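Local coordinates for glucose-inhibited division protein A-related protein, probable oxidoreductase (Thermus thermophilus, PDB 2CUL) that binds flavin-adenine dinucleotide in a Rossmann-type fold and is probably an oxidoreductase related to the glucose-inhibited division protein GidA, at residues Ala91-Arg105 with Pro147-Arg159. Sequence-based numbering, arbitrary orientation.
Sequences ATGLLLEGNRVVGVR and PDLLEDLSRLGFR. With FAD (flavin-adenine dinucleotide), chain B.
Asp152, on helix 148-155, ties that helix to the bent β-hairpin of 91-105 by dividing its carboxylate between two donors. OD2 takes the backbone N-H of Leu94 in a nearly straight bond (2.9 Å, 166°), while OD1 forms a salt bridge with NH2 of Arg105 at 3.1 Å. The guanidinium presents its edge, yet OD1 is met from well above the carboxylate plane, the two planes standing 73° apart. With CG anti to the backbone N (chi1 -164°), the carboxylate reaches the corner at Gly93, whose CA also lies over one guanidinium face; a side chain there would collide with Arg105. An asparagine in place of Asp152 would probably leave the Arg105 guanidinium without its countercharge and freer to swing off Gly93. Further along the helix, Leu94 rests CD1 against both Leu153 CD2 (3.8 Å) and Leu156 CD1, while Leu96 and Leu156 meet tip to tip. Phe158, following the Schellman turn at Gly157, and Leu201 of strand 201-203 extend this apolar patch. At the other end, a water bridges Ala91 O to Leu149 N, and Ala91 pairs with the adenine through N to N1A and O to N6A (both 2.9 Å). Leu149 CD2 also approaches N6A, at 3.7 Å. Backbone groups thus read the adenine edge, while one carboxylate, probably ionised beside arginine, helps to hold the helix against the strand that supplies them.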
ATOM      1  N   ALA A  91      -2.050   9.977   4.762  1.00  4.83           N
ATOM      2  CA  ALA A  91      -1.791  10.763   3.564  1.00  5.55           C
ATOM      3  C   ALA A  91      -3.091  11.382   3.073  1.00  6.83           C
ATOM      4  O   ALA A  91      -4.103  10.699   2.923  1.00  7.84           O
ATOM      5  CB  ALA A  91      -1.176   9.889   2.472  1.00  7.42           C
ATOM      6  N   THR A  92      -3.055  12.684   2.813  1.00  6.67           N
ATOM      7  CA  THR A  92      -4.243  13.398   2.365  1.00  8.72           C
ATOM      8  C   THR A  92      -4.073  14.047   0.998  1.00  9.34           C
ATOM      9  O   THR A  92      -5.032  14.567   0.428  1.00 10.49           O
ATOM     10  CB  THR A  92      -4.628  14.499   3.371  1.00 10.80           C
ATOM     11  OG1 THR A  92      -3.501  15.359   3.588  1.00  8.89           O
ATOM     12  CG2 THR A  92      -5.066  13.888   4.695  1.00  9.43           C
ATOM     13  N   GLY A  93      -2.855  14.025   0.475  1.00  8.04           N
ATOM     14  CA  GLY A  93      -2.613  14.627  -0.823  1.00  9.81           C
ATOM     15  C   GLY A  93      -1.164  14.518  -1.243  1.00  9.09           C
ATOM     16  O   GLY A  93      -0.309  14.111  -0.459  1.00  9.13           O
ATOM     17  N   LEU A  94      -0.882  14.878  -2.488  1.00  9.21           N
ATOM     18  CA  LEU A  94       0.478  14.804  -3.001  1.00  8.43           C
ATOM     19  C   LEU A  94       1.231  16.118  -2.839  1.00 10.49           C
ATOM     20  O   LEU A  94       0.692  17.189  -3.130  1.00 11.72           O
ATOM     21  CB  LEU A  94       0.458  14.426  -4.487  1.00  8.03           C
ATOM     22  CG  LEU A  94      -0.266  13.134  -4.882  1.00  7.66           C
ATOM     23  CD1 LEU A  94      -0.081  12.893  -6.375  1.00  8.88           C
ATOM     24  CD2 LEU A  94       0.287  11.959  -4.083  1.00  9.01           C
ATOM     25  N   LEU A  95       2.465  16.045  -2.346  1.00  9.14           N
ATOM     26  CA  LEU A  95       3.287  17.243  -2.216  1.00 11.39           C
ATOM     27  C   LEU A  95       3.931  17.409  -3.585  1.00  9.46           C
ATOM     28  O   LEU A  95       4.621  16.508  -4.062  1.00 10.39           O
ATOM     29  CB  LEU A  95       4.382  17.058  -1.164  1.00 14.21           C
ATOM     30  CG  LEU A  95       3.994  17.090   0.309  1.00 19.09           C
ATOM     31  CD1 LEU A  95       5.245  16.880   1.154  1.00 20.02           C
ATOM     32  CD2 LEU A  95       3.350  18.430   0.645  1.00 17.75           C
ATOM     33  N   LEU A  96       3.713  18.558  -4.215  1.00 11.41           N
ATOM     34  CA  LEU A  96       4.260  18.789  -5.544  1.00  9.74           C
ATOM     35  C   LEU A  96       5.200  19.976  -5.662  1.00  9.01           C
ATOM     36  O   LEU A  96       5.044  20.989  -4.982  1.00 11.00           O
ATOM     37  CB  LEU A  96       3.123  19.002  -6.551  1.00  8.83           C
ATOM     38  CG  LEU A  96       1.996  17.970  -6.649  1.00  9.46           C
ATOM     39  CD1 LEU A  96       0.987  18.427  -7.702  1.00 10.70           C
ATOM     40  CD2 LEU A  96       2.568  16.611  -7.016  1.00 11.65           C
ATOM     41  N   GLU A  97       6.187  19.822  -6.532  1.00  8.53           N
ATOM     42  CA  GLU A  97       7.127  20.884  -6.856  1.00 10.71           C
ATOM     43  C   GLU A  97       6.999  20.842  -8.373  1.00 10.37           C
ATOM     44  O   GLU A  97       7.653  20.044  -9.050  1.00 11.63           O
ATOM     45  CB  GLU A  97       8.548  20.543  -6.397  1.00 13.64           C
ATOM     46  CG  GLU A  97       8.650  20.358  -4.891  1.00 18.96           C
ATOM     47  CD  GLU A  97      10.078  20.353  -4.376  1.00 18.07           C
ATOM     48  OE1 GLU A  97      10.987  19.920  -5.115  1.00 23.00           O
ATOM     49  OE2 GLU A  97      10.285  20.771  -3.218  1.00 23.45           O
ATOM     50  N   GLY A  98       6.106  21.674  -8.898  1.00 12.37           N
ATOM     51  CA  GLY A  98       5.872  21.670 -10.327  1.00 10.73           C
ATOM     52  C   GLY A  98       5.135  20.384 -10.654  1.00 11.48           C
ATOM     53  O   GLY A  98       4.122  20.068 -10.027  1.00 11.14           O
ATOM     54  N   ASN A  99       5.646  19.620 -11.614  1.00  8.47           N
ATOM     55  CA  ASN A  99       4.992  18.372 -11.988  1.00  9.91           C
ATOM     56  C   ASN A  99       5.609  17.178 -11.264  1.00 10.33           C
ATOM     57  O   ASN A  99       5.318  16.029 -11.589  1.00  9.00           O
ATOM     58  CB  ASN A  99       5.079  18.169 -13.503  1.00 13.68           C
ATOM     59  CG  ASN A  99       6.479  17.828 -13.970  1.00 17.96           C
ATOM     60  OD1 ASN A  99       7.462  18.106 -13.285  1.00 14.82           O
ATOM     61  ND2 ASN A  99       6.577  17.232 -15.154  1.00 22.99           N
ATOM     62  N   ARG A 100       6.446  17.453 -10.268  1.00 10.45           N
ATOM     63  CA  ARG A 100       7.100  16.379  -9.528  1.00 10.09           C
ATOM     64  C   ARG A 100       6.559  16.133  -8.122  1.00  9.09           C
ATOM     65  O   ARG A 100       6.419  17.058  -7.321  1.00  9.60           O
ATOM     66  CB  ARG A 100       8.607  16.646  -9.440  1.00 13.42           C
ATOM     67  CG  ARG A 100       9.369  15.622  -8.608  1.00 14.52           C
ATOM     68  CD  ARG A 100      10.873  15.843  -8.698  1.00 18.42           C
ATOM     69  NE  ARG A 100      11.402  15.429  -9.994  1.00 22.88           N
ATOM     70  CZ  ARG A 100      11.573  14.162 -10.364  1.00 27.48           C
ATOM     71  NH1 ARG A 100      11.261  13.176  -9.532  1.00 20.23           N
ATOM     72  NH2 ARG A 100      12.048  13.880 -11.568  1.00 29.71           N
ATOM     73  N   VAL A 101       6.259  14.868  -7.833  1.00 10.47           N
ATOM     74  CA  VAL A 101       5.775  14.485  -6.513  1.00  8.55           C
ATOM     75  C   VAL A 101       7.011  14.308  -5.640  1.00  8.74           C
ATOM     76  O   VAL A 101       7.903  13.519  -5.967  1.00  9.68           O
ATOM     77  CB  VAL A 101       4.995  13.153  -6.555  1.00  7.71           C
ATOM     78  CG1 VAL A 101       4.527  12.777  -5.149  1.00  7.49           C
ATOM     79  CG2 VAL A 101       3.794  13.288  -7.483  1.00  8.35           C
ATOM     80  N   VAL A 102       7.064  15.048  -4.537  1.00  9.23           N
ATOM     81  CA  VAL A 102       8.201  14.982  -3.625  1.00  7.59           C
ATOM     82  C   VAL A 102       7.825  14.418  -2.258  1.00  7.97           C
ATOM     83  O   VAL A 102       8.675  14.289  -1.377  1.00 12.02           O
ATOM     84  CB  VAL A 102       8.821  16.377  -3.420  1.00  9.30           C
ATOM     85  CG1 VAL A 102       9.392  16.888  -4.734  1.00 13.75           C
ATOM     86  CG2 VAL A 102       7.768  17.335  -2.889  1.00  9.28           C
ATOM     87  N   GLY A 103       6.552  14.086  -2.082  1.00  7.40           N
ATOM     88  CA  GLY A 103       6.110  13.538  -0.812  1.00  6.95           C
ATOM     89  C   GLY A 103       4.602  13.613  -0.702  1.00  9.02           C
ATOM     90  O   GLY A 103       3.910  13.734  -1.713  1.00  8.41           O
ATOM     91  N   VAL A 104       4.082  13.529   0.516  1.00  7.38           N
ATOM     92  CA  VAL A 104       2.642  13.622   0.708  1.00  6.84           C
ATOM     93  C   VAL A 104       2.306  14.495   1.899  1.00  8.46           C
ATOM     94  O   VAL A 104       3.103  14.633   2.829  1.00  7.35           O
ATOM     95  CB  VAL A 104       1.971  12.240   0.957  1.00  9.79           C
ATOM     96  CG1 VAL A 104       2.118  11.347  -0.266  1.00  9.42           C
ATOM     97  CG2 VAL A 104       2.567  11.582   2.200  1.00  7.71           C
ATOM     98  N   ARG A 105       1.129  15.105   1.849  1.00  8.01           N
ATOM     99  CA  ARG A 105       0.652  15.911   2.955  1.00  8.55           C
ATOM    100  C   ARG A 105      -0.035  14.892   3.854  1.00  9.64           C
ATOM    101  O   ARG A 105      -0.467  13.840   3.377  1.00  8.52           O
ATOM    102  CB  ARG A 105      -0.382  16.938   2.484  1.00 13.10           C
ATOM    103  CG  ARG A 105       0.175  18.031   1.597  1.00 23.01           C
ATOM    104  CD  ARG A 105      -0.795  19.202   1.499  1.00 28.96           C
ATOM    105  NE  ARG A 105      -2.073  18.837   0.888  1.00 29.94           N
ATOM    106  CZ  ARG A 105      -2.209  18.402  -0.361  1.00 27.58           C
ATOM    107  NH1 ARG A 105      -1.143  18.270  -1.141  1.00 23.40           N
ATOM    108  NH2 ARG A 105      -3.414  18.117  -0.837  1.00 21.42           N
ATOM    109  N   PRO A 147     -11.252  10.218   3.001  1.00 11.71           N
ATOM    110  CA  PRO A 147     -11.541  10.675   1.636  1.00 13.02           C
ATOM    111  C   PRO A 147     -10.560  11.634   0.969  1.00 11.21           C
ATOM    112  O   PRO A 147     -10.569  11.789  -0.251  1.00  8.20           O
ATOM    113  CB  PRO A 147     -12.917  11.310   1.790  1.00 13.94           C
ATOM    114  CG  PRO A 147     -12.798  11.974   3.123  1.00 18.34           C
ATOM    115  CD  PRO A 147     -12.147  10.886   3.971  1.00 15.71           C
ATOM    116  N   ASP A 148      -9.713  12.267   1.764  1.00 10.91           N
ATOM    117  CA  ASP A 148      -8.771  13.257   1.254  1.00  7.97           C
ATOM    118  C   ASP A 148      -7.866  12.880   0.089  1.00  9.59           C
ATOM    119  O   ASP A 148      -7.788  13.617  -0.892  1.00  8.99           O
ATOM    120  CB  ASP A 148      -7.909  13.764   2.402  1.00 10.09           C
ATOM    121  CG  ASP A 148      -8.732  14.192   3.592  1.00 16.35           C
ATOM    122  OD1 ASP A 148      -8.869  15.415   3.812  1.00 19.10           O
ATOM    123  OD2 ASP A 148      -9.250  13.307   4.295  1.00 16.14           O
ATOM    124  N   LEU A 149      -7.171  11.750   0.186  1.00  6.91           N
ATOM    125  CA  LEU A 149      -6.255  11.369  -0.884  1.00  8.91           C
ATOM    126  C   LEU A 149      -6.958  11.193  -2.224  1.00  8.48           C
ATOM    127  O   LEU A 149      -6.484  11.695  -3.241  1.00  7.74           O
ATOM    128  CB  LEU A 149      -5.488  10.099  -0.510  1.00  7.31           C
ATOM    129  CG  LEU A 149      -4.421   9.641  -1.510  1.00 10.72           C
ATOM    130  CD1 LEU A 149      -3.414  10.759  -1.776  1.00 10.34           C
ATOM    131  CD2 LEU A 149      -3.716   8.408  -0.954  1.00  9.93           C
ATOM    132  N   LEU A 150      -8.081  10.484  -2.240  1.00  7.46           N
ATOM    133  CA  LEU A 150      -8.807  10.297  -3.492  1.00  8.85           C
ATOM    134  C   LEU A 150      -9.239  11.647  -4.057  1.00  9.30           C
ATOM    135  O   LEU A 150      -9.140  11.888  -5.261  1.00  9.71           O
ATOM    136  CB  LEU A 150     -10.045   9.421  -3.284  1.00  9.39           C
ATOM    137  CG  LEU A 150     -10.962   9.331  -4.514  1.00  9.75           C
ATOM    138  CD1 LEU A 150     -10.206   8.703  -5.678  1.00 11.25           C
ATOM    139  CD2 LEU A 150     -12.200   8.513  -4.175  1.00 14.77           C
ATOM    140  N   GLU A 151      -9.728  12.523  -3.184  1.00  9.52           N
ATOM    141  CA  GLU A 151     -10.171  13.844  -3.612  1.00 11.05           C
ATOM    142  C   GLU A 151      -9.018  14.608  -4.250  1.00  9.37           C
ATOM    143  O   GLU A 151      -9.189  15.247  -5.288  1.00  9.25           O
ATOM    144  CB  GLU A 151     -10.727  14.633  -2.422  1.00 12.04           C
ATOM    145  CG  GLU A 151     -11.194  16.048  -2.755  1.00 16.78           C
ATOM    146  CD  GLU A 151     -12.176  16.090  -3.913  1.00 27.43           C
ATOM    147  OE1 GLU A 151     -13.063  15.224  -4.288  1.00 29.64           O
ATOM    148  OE2 GLU A 151     -12.354  17.337  -4.262  1.00 30.32           O
ATOM    149  N   ASP A 152      -7.839  14.535  -3.638  1.00  7.19           N
ATOM    150  CA  ASP A 152      -6.686  15.242  -4.178  1.00  6.59           C
ATOM    151  C   ASP A 152      -6.282  14.664  -5.530  1.00  8.89           C
ATOM    152  O   ASP A 152      -6.035  15.408  -6.477  1.00 12.03           O
ATOM    153  CB  ASP A 152      -5.498  15.167  -3.215  1.00  6.64           C
ATOM    154  CG  ASP A 152      -4.430  16.195  -3.538  1.00  7.66           C
ATOM    155  OD1 ASP A 152      -4.752  17.401  -3.505  1.00 12.06           O
ATOM    156  OD2 ASP A 152      -3.278  15.807  -3.830  1.00  8.90           O
ATOM    157  N   LEU A 153      -6.216  13.339  -5.619  1.00  9.12           N
ATOM    158  CA  LEU A 153      -5.848  12.692  -6.872  1.00  7.12           C
ATOM    159  C   LEU A 153      -6.860  13.044  -7.963  1.00  9.13           C
ATOM    160  O   LEU A 153      -6.485  13.306  -9.106  1.00 10.98           O
ATOM    161  CB  LEU A 153      -5.773  11.173  -6.684  1.00  9.70           C
ATOM    162  CG  LEU A 153      -4.661  10.682  -5.750  1.00  7.51           C
ATOM    163  CD1 LEU A 153      -4.866   9.207  -5.439  1.00  8.32           C
ATOM    164  CD2 LEU A 153      -3.304  10.914  -6.392  1.00  8.09           C
ATOM    165  N   SER A 154      -8.141  13.060  -7.600  1.00  9.44           N
ATOM    166  CA  SER A 154      -9.203  13.388  -8.551  1.00  9.72           C
ATOM    167  C   SER A 154      -9.063  14.835  -9.015  1.00 11.56           C
ATOM    168  O   SER A 154      -9.198  15.133 -10.204  1.00 12.62           O
ATOM    169  CB  SER A 154     -10.575  13.190  -7.902  1.00 15.08           C
ATOM    170  OG  SER A 154     -10.753  11.845  -7.489  1.00 20.84           O
ATOM    171  N   ARG A 155      -8.792  15.733  -8.073  1.00 11.72           N
ATOM    172  CA  ARG A 155      -8.626  17.143  -8.410  1.00 11.36           C
ATOM    173  C   ARG A 155      -7.455  17.351  -9.358  1.00 10.69           C
ATOM    174  O   ARG A 155      -7.490  18.235 -10.213  1.00 15.32           O
ATOM    175  CB  ARG A 155      -8.398  17.980  -7.151  1.00 13.74           C
ATOM    176  CG  ARG A 155      -9.608  18.110  -6.253  1.00 25.29           C
ATOM    177  CD  ARG A 155      -9.335  19.127  -5.160  1.00 27.81           C
ATOM    178  NE  ARG A 155     -10.461  19.272  -4.247  1.00 35.92           N
ATOM    179  CZ  ARG A 155     -10.478  20.109  -3.216  1.00 35.46           C
ATOM    180  NH1 ARG A 155      -9.426  20.880  -2.972  1.00 38.41           N
ATOM    181  NH2 ARG A 155     -11.545  20.175  -2.432  1.00 39.80           N
ATOM    182  N   LEU A 156      -6.416  16.536  -9.208  1.00  9.02           N
ATOM    183  CA  LEU A 156      -5.237  16.650 -10.055  1.00  9.18           C
ATOM    184  C   LEU A 156      -5.470  16.090 -11.451  1.00  9.66           C
ATOM    185  O   LEU A 156      -4.641  16.273 -12.341  1.00 14.08           O
ATOM    186  CB  LEU A 156      -4.041  15.950  -9.396  1.00 11.07           C
ATOM    187  CG  LEU A 156      -3.571  16.573  -8.077  1.00  8.39           C
ATOM    188  CD1 LEU A 156      -2.462  15.727  -7.469  1.00  9.66           C
ATOM    189  CD2 LEU A 156      -3.083  17.995  -8.323  1.00 11.78           C
ATOM    190  N   GLY A 157      -6.593  15.400 -11.637  1.00 12.56           N
ATOM    191  CA  GLY A 157      -6.911  14.855 -12.947  1.00 12.90           C
ATOM    192  C   GLY A 157      -6.805  13.351 -13.124  1.00 12.78           C
ATOM    193  O   GLY A 157      -7.136  12.831 -14.191  1.00 11.81           O
ATOM    194  N   PHE A 158      -6.350  12.640 -12.098  1.00 10.64           N
ATOM    195  CA  PHE A 158      -6.224  11.190 -12.206  1.00  8.98           C
ATOM    196  C   PHE A 158      -7.560  10.501 -12.471  1.00  9.90           C
ATOM    197  O   PHE A 158      -8.587  10.874 -11.904  1.00 12.62           O
ATOM    198  CB  PHE A 158      -5.595  10.620 -10.933  1.00  9.27           C
ATOM    199  CG  PHE A 158      -4.118  10.858 -10.834  1.00  6.76           C
ATOM    200  CD1 PHE A 158      -3.219  10.024 -11.494  1.00  7.69           C
ATOM    201  CD2 PHE A 158      -3.624  11.925 -10.092  1.00  8.58           C
ATOM    202  CE1 PHE A 158      -1.846  10.251 -11.411  1.00 11.75           C
ATOM    203  CE2 PHE A 158      -2.255  12.162 -10.004  1.00  6.45           C
ATOM    204  CZ  PHE A 158      -1.364  11.321 -10.665  1.00 11.08           C
ATOM    205  N   ARG A 159      -7.527   9.497 -13.344  1.00  7.94           N
ATOM    206  CA  ARG A 159      -8.713   8.723 -13.704  1.00  9.97           C
ATOM    207  C   ARG A 159      -8.727   7.396 -12.948  1.00 10.81           C
ATOM    208  O   ARG A 159      -7.678   6.799 -12.712  1.00  9.92           O
ATOM    209  CB  ARG A 159      -8.726   8.436 -15.208  1.00 10.56           C
ATOM    210  CG  ARG A 159      -8.827   9.667 -16.097  1.00 13.68           C
ATOM    211  CD  ARG A 159     -10.073  10.477 -15.795  1.00 20.31           C
ATOM    212  NE  ARG A 159     -10.540  11.203 -16.972  1.00 25.24           N
ATOM    213  CZ  ARG A 159     -11.583  12.025 -16.978  1.00 29.18           C
ATOM    214  NH1 ARG A 159     -12.274  12.235 -15.863  1.00 29.16           N
ATOM    215  NH2 ARG A 159     -11.945  12.629 -18.102  1.00 28.22           N
TER
HETATM  216  PA  FAD B 301      -3.684  -3.430   1.633  1.00  7.35           P
HETATM  217  O1A FAD B 301      -5.118  -3.203   1.875  1.00  7.04           O
HETATM  218  O2A FAD B 301      -3.053  -4.695   2.089  1.00  9.30           O
HETATM  219  O5B FAD B 301      -2.845  -2.234   2.273  1.00  7.46           O
HETATM  220  C5B FAD B 301      -3.215  -0.878   2.013  1.00  6.88           C
HETATM  221  C4B FAD B 301      -2.633  -0.061   3.160  1.00  6.31           C
HETATM  222  O4B FAD B 301      -2.684   1.310   2.764  1.00  6.30           O
HETATM  223  C3B FAD B 301      -3.421  -0.162   4.481  1.00  8.52           C
HETATM  224  O3B FAD B 301      -2.580  -0.441   5.580  1.00 11.66           O
HETATM  225  C2B FAD B 301      -4.104   1.170   4.572  1.00  9.58           C
HETATM  226  O2B FAD B 301      -4.488   1.581   5.863  1.00 10.34           O
HETATM  227  C1B FAD B 301      -3.084   2.077   3.890  1.00  9.36           C
HETATM  228  N9A FAD B 301      -3.614   3.346   3.397  1.00  8.53           N
HETATM  229  C8A FAD B 301      -4.623   3.525   2.479  1.00  7.89           C
HETATM  230  N7A FAD B 301      -4.865   4.808   2.242  1.00  8.94           N
HETATM  231  C5A FAD B 301      -3.967   5.485   3.044  1.00  7.81           C
HETATM  232  C6A FAD B 301      -3.729   6.866   3.240  1.00  7.36           C
HETATM  233  N6A FAD B 301      -4.395   7.823   2.619  1.00  8.21           N
HETATM  234  N1A FAD B 301      -2.732   7.219   4.136  1.00  8.14           N
HETATM  235  C2A FAD B 301      -2.021   6.243   4.797  1.00  8.34           C
HETATM  236  N3A FAD B 301      -2.206   4.905   4.650  1.00  6.27           N
HETATM  237  C4A FAD B 301      -3.188   4.580   3.766  1.00  7.51           C
HETATM  238  N1  FAD B 301      -6.750 -11.574  -1.454  1.00  8.31           N
HETATM  239  C2  FAD B 301      -6.475 -12.818  -0.933  1.00 10.43           C
HETATM  240  O2  FAD B 301      -5.481 -13.423  -1.252  1.00 11.25           O
HETATM  241  N3  FAD B 301      -7.380 -13.373  -0.014  1.00 10.27           N
HETATM  242  C4  FAD B 301      -8.539 -12.757   0.406  1.00 12.94           C
HETATM  243  O4  FAD B 301      -9.299 -13.311   1.228  1.00 14.37           O
HETATM  244  C4X FAD B 301      -8.821 -11.484  -0.132  1.00 11.20           C
HETATM  245  N5  FAD B 301      -9.974 -10.805   0.237  1.00  8.90           N
HETATM  246  C5X FAD B 301     -10.257  -9.557  -0.287  1.00  7.34           C
HETATM  247  C6  FAD B 301     -11.422  -8.896   0.100  1.00  9.40           C
HETATM  248  C7  FAD B 301     -11.760  -7.621  -0.394  1.00 11.64           C
HETATM  249  C7M FAD B 301     -13.034  -6.961   0.072  1.00 12.23           C
HETATM  250  C8  FAD B 301     -10.861  -6.993  -1.328  1.00 10.49           C
HETATM  251  C8M FAD B 301     -11.142  -5.628  -1.898  1.00 11.13           C
HETATM  252  C9  FAD B 301      -9.677  -7.654  -1.736  1.00 10.57           C
HETATM  253  C9A FAD B 301      -9.345  -8.940  -1.232  1.00  9.12           C
HETATM  254  N10 FAD B 301      -8.152  -9.647  -1.616  1.00  7.30           N
HETATM  255  C10 FAD B 301      -7.892 -10.917  -1.069  1.00 10.25           C
HETATM  256  C1' FAD B 301      -7.162  -9.072  -2.613  1.00  8.29           C
HETATM  257  C2' FAD B 301      -5.810  -8.528  -2.100  1.00  8.60           C
HETATM  258  O2' FAD B 301      -4.961  -9.602  -1.798  1.00  8.92           O
HETATM  259  C3' FAD B 301      -5.959  -7.634  -0.852  1.00  9.38           C
HETATM  260  O3' FAD B 301      -6.810  -6.519  -1.114  1.00  9.50           O
HETATM  261  C4' FAD B 301      -4.617  -7.053  -0.363  1.00  9.60           C
HETATM  262  O4' FAD B 301      -4.750  -6.493   0.941  1.00  8.11           O
HETATM  263  C5' FAD B 301      -4.138  -5.989  -1.370  1.00  8.71           C
HETATM  264  O5' FAD B 301      -2.863  -5.474  -0.953  1.00  7.20           O
HETATM  265  P   FAD B 301      -2.511  -3.928  -0.989  1.00  7.81           P
HETATM  266  O1P FAD B 301      -1.113  -3.860  -0.533  1.00  7.40           O
HETATM  267  O2P FAD B 301      -2.803  -3.343  -2.341  1.00  8.29           O
HETATM  268  O3P FAD B 301      -3.486  -3.248   0.043  1.00  6.38           O
HETATM  269  O   HOH W   1      -6.911  10.511   2.707  1.00 11.15           O